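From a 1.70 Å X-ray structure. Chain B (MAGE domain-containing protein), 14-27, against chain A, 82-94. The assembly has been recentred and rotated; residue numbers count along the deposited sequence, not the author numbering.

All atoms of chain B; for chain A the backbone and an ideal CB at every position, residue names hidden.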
# COMPACT_ATOMS: atom_id res chain seq x y z
N GLY B 14 -5.81 20.94 -1.65
CA GLY B 14 -5.68 19.66 -2.32
C GLY B 14 -4.24 19.20 -2.42
O GLY B 14 -3.94 18.01 -2.24
N GLU B 15 -3.32 20.13 -2.70
CA GLU B 15 -1.91 19.77 -2.78
C GLU B 15 -1.38 19.30 -1.43
O GLU B 15 -0.56 18.37 -1.36
CB GLU B 15 -1.10 20.96 -3.30
CG GLU B 15 -1.44 21.28 -4.74
CD GLU B 15 -0.97 22.65 -5.22
OE1 GLU B 15 -0.40 23.42 -4.43
OE2 GLU B 15 -1.21 22.96 -6.41
N VAL B 16 -1.81 19.94 -0.34
CA VAL B 16 -1.36 19.51 0.98
C VAL B 16 -1.86 18.10 1.28
O VAL B 16 -1.15 17.28 1.86
CB VAL B 16 -1.80 20.51 2.06
CG1 VAL B 16 -1.56 19.93 3.43
CG2 VAL B 16 -1.03 21.84 1.88
N VAL B 17 -3.12 17.81 0.93
CA VAL B 17 -3.65 16.46 1.13
C VAL B 17 -2.82 15.46 0.35
O VAL B 17 -2.42 14.41 0.87
CB VAL B 17 -5.14 16.39 0.74
CG1 VAL B 17 -5.65 14.94 0.79
CG2 VAL B 17 -5.97 17.28 1.65
N GLN B 18 -2.53 15.77 -0.92
CA GLN B 18 -1.70 14.86 -1.72
C GLN B 18 -0.35 14.64 -1.06
O GLN B 18 0.16 13.52 -1.01
CB GLN B 18 -1.49 15.42 -3.12
CG GLN B 18 -2.71 15.46 -3.99
CD GLN B 18 -2.35 15.96 -5.37
OE1 GLN B 18 -2.52 17.15 -5.68
NE2 GLN B 18 -1.81 15.07 -6.22
N TYR B 19 0.27 15.73 -0.58
CA TYR B 19 1.58 15.64 0.04
C TYR B 19 1.53 14.78 1.29
O TYR B 19 2.41 13.94 1.51
CB TYR B 19 2.05 17.06 0.36
CG TYR B 19 3.41 17.19 0.98
CD1 TYR B 19 4.55 17.24 0.19
CD2 TYR B 19 3.56 17.33 2.35
CE1 TYR B 19 5.79 17.41 0.76
CE2 TYR B 19 4.80 17.49 2.92
CZ TYR B 19 5.91 17.52 2.12
OH TYR B 19 7.16 17.68 2.68
N LEU B 20 0.49 14.96 2.12
CA LEU B 20 0.39 14.15 3.33
C LEU B 20 0.28 12.66 3.01
O LEU B 20 0.93 11.82 3.64
CB LEU B 20 -0.82 14.62 4.15
CG LEU B 20 -0.53 15.95 4.84
CD1 LEU B 20 -1.83 16.54 5.37
CD2 LEU B 20 0.46 15.75 5.99
N LEU B 21 -0.55 12.30 2.02
CA LEU B 21 -0.67 10.90 1.63
C LEU B 21 0.66 10.36 1.12
O LEU B 21 1.10 9.27 1.52
CB LEU B 21 -1.75 10.76 0.56
CG LEU B 21 -3.16 11.08 1.03
CD1 LEU B 21 -4.10 11.06 -0.19
CD2 LEU B 21 -3.60 10.05 2.07
N ILE B 22 1.32 11.12 0.25
CA ILE B 22 2.53 10.60 -0.38
C ILE B 22 3.67 10.51 0.63
O ILE B 22 4.42 9.53 0.65
CB ILE B 22 2.89 11.47 -1.60
CG1 ILE B 22 1.83 11.20 -2.69
CG2 ILE B 22 4.33 11.17 -2.05
CD1 ILE B 22 1.78 12.23 -3.80
N LYS B 23 3.78 11.50 1.52
CA LYS B 23 4.81 11.44 2.56
C LYS B 23 4.49 10.43 3.66
O LYS B 23 5.36 10.21 4.51
CB LYS B 23 5.03 12.83 3.16
CG LYS B 23 5.67 13.80 2.15
CD LYS B 23 7.07 13.29 1.71
CE LYS B 23 7.83 14.32 0.91
NZ LYS B 23 9.21 13.83 0.56
N ASP B 24 3.30 9.82 3.67
CA ASP B 24 3.01 8.76 4.63
C ASP B 24 3.39 7.38 4.10
O ASP B 24 3.26 6.40 4.84
CB ASP B 24 1.51 8.76 5.00
CG ASP B 24 1.19 7.92 6.24
OD1 ASP B 24 1.90 8.08 7.26
OD2 ASP B 24 0.20 7.14 6.22
N GLN B 25 3.86 7.29 2.85
CA GLN B 25 3.96 5.98 2.20
C GLN B 25 4.84 5.00 2.97
O GLN B 25 4.59 3.79 2.92
CB GLN B 25 4.48 6.12 0.76
CG GLN B 25 3.43 6.59 -0.23
CD GLN B 25 3.99 6.75 -1.63
OE1 GLN B 25 5.20 6.93 -1.80
NE2 GLN B 25 3.12 6.69 -2.64
N LYS B 26 5.90 5.48 3.63
CA LYS B 26 6.77 4.60 4.40
C LYS B 26 6.71 4.89 5.89
O LYS B 26 7.61 4.51 6.64
CB LYS B 26 8.21 4.69 3.89
CG LYS B 26 8.35 4.16 2.46
CD LYS B 26 9.80 3.96 2.05
CE LYS B 26 9.89 3.47 0.61
NZ LYS B 26 9.24 2.16 0.40
N LYS B 27 5.62 5.55 6.34
CA LYS B 27 5.37 5.84 7.75
C LYS B 27 6.50 6.64 8.38
O LYS B 27 6.76 6.53 9.58
CB LYS B 27 5.09 4.56 8.55
CG LYS B 27 3.84 3.80 8.07
CD LYS B 27 2.60 4.67 8.16
CE LYS B 27 1.38 3.94 7.59
NZ LYS B 27 0.12 4.74 7.74
N UNK A 82 -4.38 10.71 -11.02
CA UNK A 82 -4.79 11.36 -12.26
C UNK A 82 -4.00 12.62 -12.57
O UNK A 82 -4.42 13.40 -13.44
CB UNK A 82 -6.28 11.70 -12.19
N UNK A 83 -2.86 12.85 -11.93
CA UNK A 83 -2.07 14.05 -12.19
C UNK A 83 -0.58 13.74 -12.15
O UNK A 83 -0.12 12.85 -11.43
CB UNK A 83 -2.41 15.14 -11.17
N UNK A 84 0.18 14.49 -12.95
CA UNK A 84 1.63 14.40 -12.93
C UNK A 84 2.15 15.76 -12.48
O UNK A 84 2.02 16.74 -13.21
CB UNK A 84 2.19 14.00 -14.29
N UNK A 85 2.70 15.84 -11.26
CA UNK A 85 3.18 17.13 -10.76
C UNK A 85 4.39 16.92 -9.85
O UNK A 85 4.92 15.81 -9.74
CB UNK A 85 2.07 17.87 -10.01
N UNK A 86 4.84 18.00 -9.21
CA UNK A 86 6.02 17.92 -8.35
C UNK A 86 5.77 17.05 -7.12
O UNK A 86 6.71 16.45 -6.59
CB UNK A 86 6.45 19.32 -7.91
N UNK A 87 4.53 17.01 -6.64
CA UNK A 87 4.23 16.21 -5.46
C UNK A 87 4.17 14.73 -5.81
O UNK A 87 4.67 13.88 -5.06
CB UNK A 87 2.91 16.66 -4.83
N UNK A 88 3.54 14.37 -6.93
CA UNK A 88 3.46 12.95 -7.26
C UNK A 88 4.85 12.36 -7.51
O UNK A 88 5.09 11.19 -7.22
CB UNK A 88 2.57 12.74 -8.49
N UNK A 89 5.78 13.18 -8.00
CA UNK A 89 7.14 12.70 -8.18
C UNK A 89 7.84 12.37 -6.86
O UNK A 89 8.90 11.74 -6.89
CB UNK A 89 7.95 13.75 -8.95
N UNK A 90 7.29 12.81 -5.73
CA UNK A 90 7.87 12.46 -4.44
C UNK A 90 7.50 11.05 -3.99
O UNK A 90 7.91 10.65 -2.89
CB UNK A 90 7.42 13.47 -3.38
N UNK A 91 6.76 10.29 -4.79
CA UNK A 91 6.48 8.90 -4.46
C UNK A 91 7.78 8.16 -4.18
O UNK A 91 8.80 8.41 -4.83
CB UNK A 91 5.71 8.22 -5.59
N UNK A 92 7.75 7.24 -3.21
CA UNK A 92 8.95 6.59 -2.70
C UNK A 92 8.98 5.09 -2.96
O UNK A 92 9.75 4.36 -2.33
CB UNK A 92 9.07 6.85 -1.20
N UNK A 93 8.15 4.60 -3.88
CA UNK A 93 8.08 3.15 -4.11
C UNK A 93 9.33 2.62 -4.79
O UNK A 93 9.85 1.56 -4.42
CB UNK A 93 6.85 2.81 -4.96
N UNK A 94 9.79 3.31 -5.83
CA UNK A 94 10.82 2.78 -6.71
C UNK A 94 11.87 3.84 -7.01
O UNK A 94 11.56 5.03 -7.12
CB UNK A 94 10.20 2.26 -8.01

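Chain B offers one helical face, formed by E15(B), Q18(B), Y19(B) and I22(B), and beyond it the polar pair Q25(B) and K26(B).

Position 82 has nothing of chain B near its ideal CB, so this contact sets no preference; it is R82(A). Position 83, extended, points its CB toward the amide end of Q18(B), 5.0 Å from NE2. A small or medium side chain of either character could fit, and V83(A) brings CG1 to 3.6 Å from Q18(B) NE2. Position 84 lies out of reach and is E84(A).

At 85 the CB points toward chain B but from a distance, and the backbone is about to turn. A short side chain with an acceptor suits such a place, aspartate, asparagine, serine or threonine. N85(A) holds the turn: its OD1 accepts from the backbone N of position 88 at 2.8 Å, and more weakly from N of position 87, also at 2.8 Å. Position 86 is out of reach and is D86(A).

Position 87 faces the helix squarely, its CB 4.7 Å from I22(B) CD1 and 4.9 Å from Q18(B) CB. Such neighbours favour an aliphatic side chain: valine, leucine, isoleucine or methionine. I87(A) spreads along the helix, CD1 reaching 3.7 Å from E15(B) CB while CG2 lies 3.7 Å from I22(B) CD1.

At 88 the CB points sideways, 4.8 Å from I22(B) CD1, leaving room for something small, apolar or mixed. T88(A) sets CG2 4.0 Å from Q18(B) NE2, and its OG1 accepts from N85(A) N at 3.0 Å. Position 89 points away: K89(A).

Position 90 points between I22(B) CG2, 4.1 Å from its CB, and the K23(B) amine, with Y19(B) beyond. A long, flexible apolar chain could serve. M90(A) extends SD to the edge of the Y19(B) ring, 3.8 Å from CE1, and 3.9 Å from K23(B) CE.

At 91 the CB points sideways, 4.0 Å from Q25(B) OE1. A small residue is adequate, and A91(A) sits with its CA 3.5 Å from Q25(B) OE1.

Position 92 meets the same acceptor, its CB 3.9 Å from Q25(B) OE1 and from K26(B) CE. Its backbone N donates to Q25(B) OE1 at 2.9 Å, which any residue but proline allows; a small polar side chain would suit. S92(A) places OG 3.1 Å from the same OE1, and a water links OG to I22(B) O.

Position 93 points sideways near the Q25(B) amide and the K26(B) amine, inviting an acceptor. D93(A) answers through water: one joins OD2 to Q25(B) NE2, weakly on the glutamine side. Position 94 points away and is Y94(A).

Chain A 82-94: RVENDITKMASDY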
# COMPACT_ATOMS: atom_id res chain seq x y z
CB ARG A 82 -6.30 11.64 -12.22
CG ARG A 82 -7.15 10.41 -12.61
CD ARG A 82 -6.94 10.13 -14.09
NE ARG A 82 -7.37 8.82 -14.60
CZ ARG A 82 -6.56 7.76 -14.75
NH1 ARG A 82 -5.28 7.83 -14.39
NH2 ARG A 82 -7.04 6.62 -15.26
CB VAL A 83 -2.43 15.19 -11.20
CG1 VAL A 83 -1.87 14.89 -9.82
CG2 VAL A 83 -1.92 16.53 -11.72
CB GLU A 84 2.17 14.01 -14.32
CG GLU A 84 1.44 12.79 -14.93
CD GLU A 84 1.69 12.57 -16.42
OE1 GLU A 84 2.79 12.11 -16.79
OE2 GLU A 84 0.78 12.85 -17.23
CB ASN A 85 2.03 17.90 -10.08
CG ASN A 85 1.54 17.23 -8.81
OD1 ASN A 85 2.25 16.47 -8.15
ND2 ASN A 85 0.30 17.53 -8.43
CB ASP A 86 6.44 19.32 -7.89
CG ASP A 86 7.14 20.12 -8.98
OD1 ASP A 86 7.37 19.59 -10.08
OD2 ASP A 86 7.46 21.30 -8.71
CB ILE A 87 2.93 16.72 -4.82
CG1 ILE A 87 3.11 18.17 -4.36
CG2 ILE A 87 2.53 15.82 -3.65
CD1 ILE A 87 1.82 18.83 -3.91
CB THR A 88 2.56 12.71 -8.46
OG1 THR A 88 3.07 13.40 -9.61
CG2 THR A 88 1.15 13.20 -8.18
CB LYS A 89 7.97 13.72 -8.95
CG LYS A 89 7.52 13.92 -10.38
CD LYS A 89 8.32 15.04 -11.04
CE LYS A 89 7.76 15.37 -12.41
NZ LYS A 89 8.47 16.51 -13.03
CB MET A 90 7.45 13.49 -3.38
CG MET A 90 7.81 14.92 -3.75
SD MET A 90 7.03 16.04 -2.55
CE MET A 90 7.45 17.64 -3.23
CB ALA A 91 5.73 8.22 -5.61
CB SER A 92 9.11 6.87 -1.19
OG SER A 92 7.94 6.51 -0.48
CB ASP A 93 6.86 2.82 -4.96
CG ASP A 93 5.55 2.98 -4.20
OD1 ASP A 93 5.58 3.11 -2.95
OD2 ASP A 93 4.49 2.98 -4.87
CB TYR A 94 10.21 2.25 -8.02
CG TYR A 94 9.30 1.07 -7.79
CD1 TYR A 94 9.82 -0.16 -7.39
CD2 TYR A 94 7.91 1.18 -7.93
CE1 TYR A 94 8.98 -1.26 -7.16
CE2 TYR A 94 7.07 0.09 -7.69
CZ TYR A 94 7.62 -1.12 -7.31
OH TYR A 94 6.78 -2.18 -7.08
O HOH W 1 8.99 11.21 -0.60
O HOH W 2 7.18 9.05 0.27
O HOH W 3 6.72 3.92 -0.78
O HOH W 4 10.65 1.50 -1.97
O HOH W 5 3.46 5.49 -5.40
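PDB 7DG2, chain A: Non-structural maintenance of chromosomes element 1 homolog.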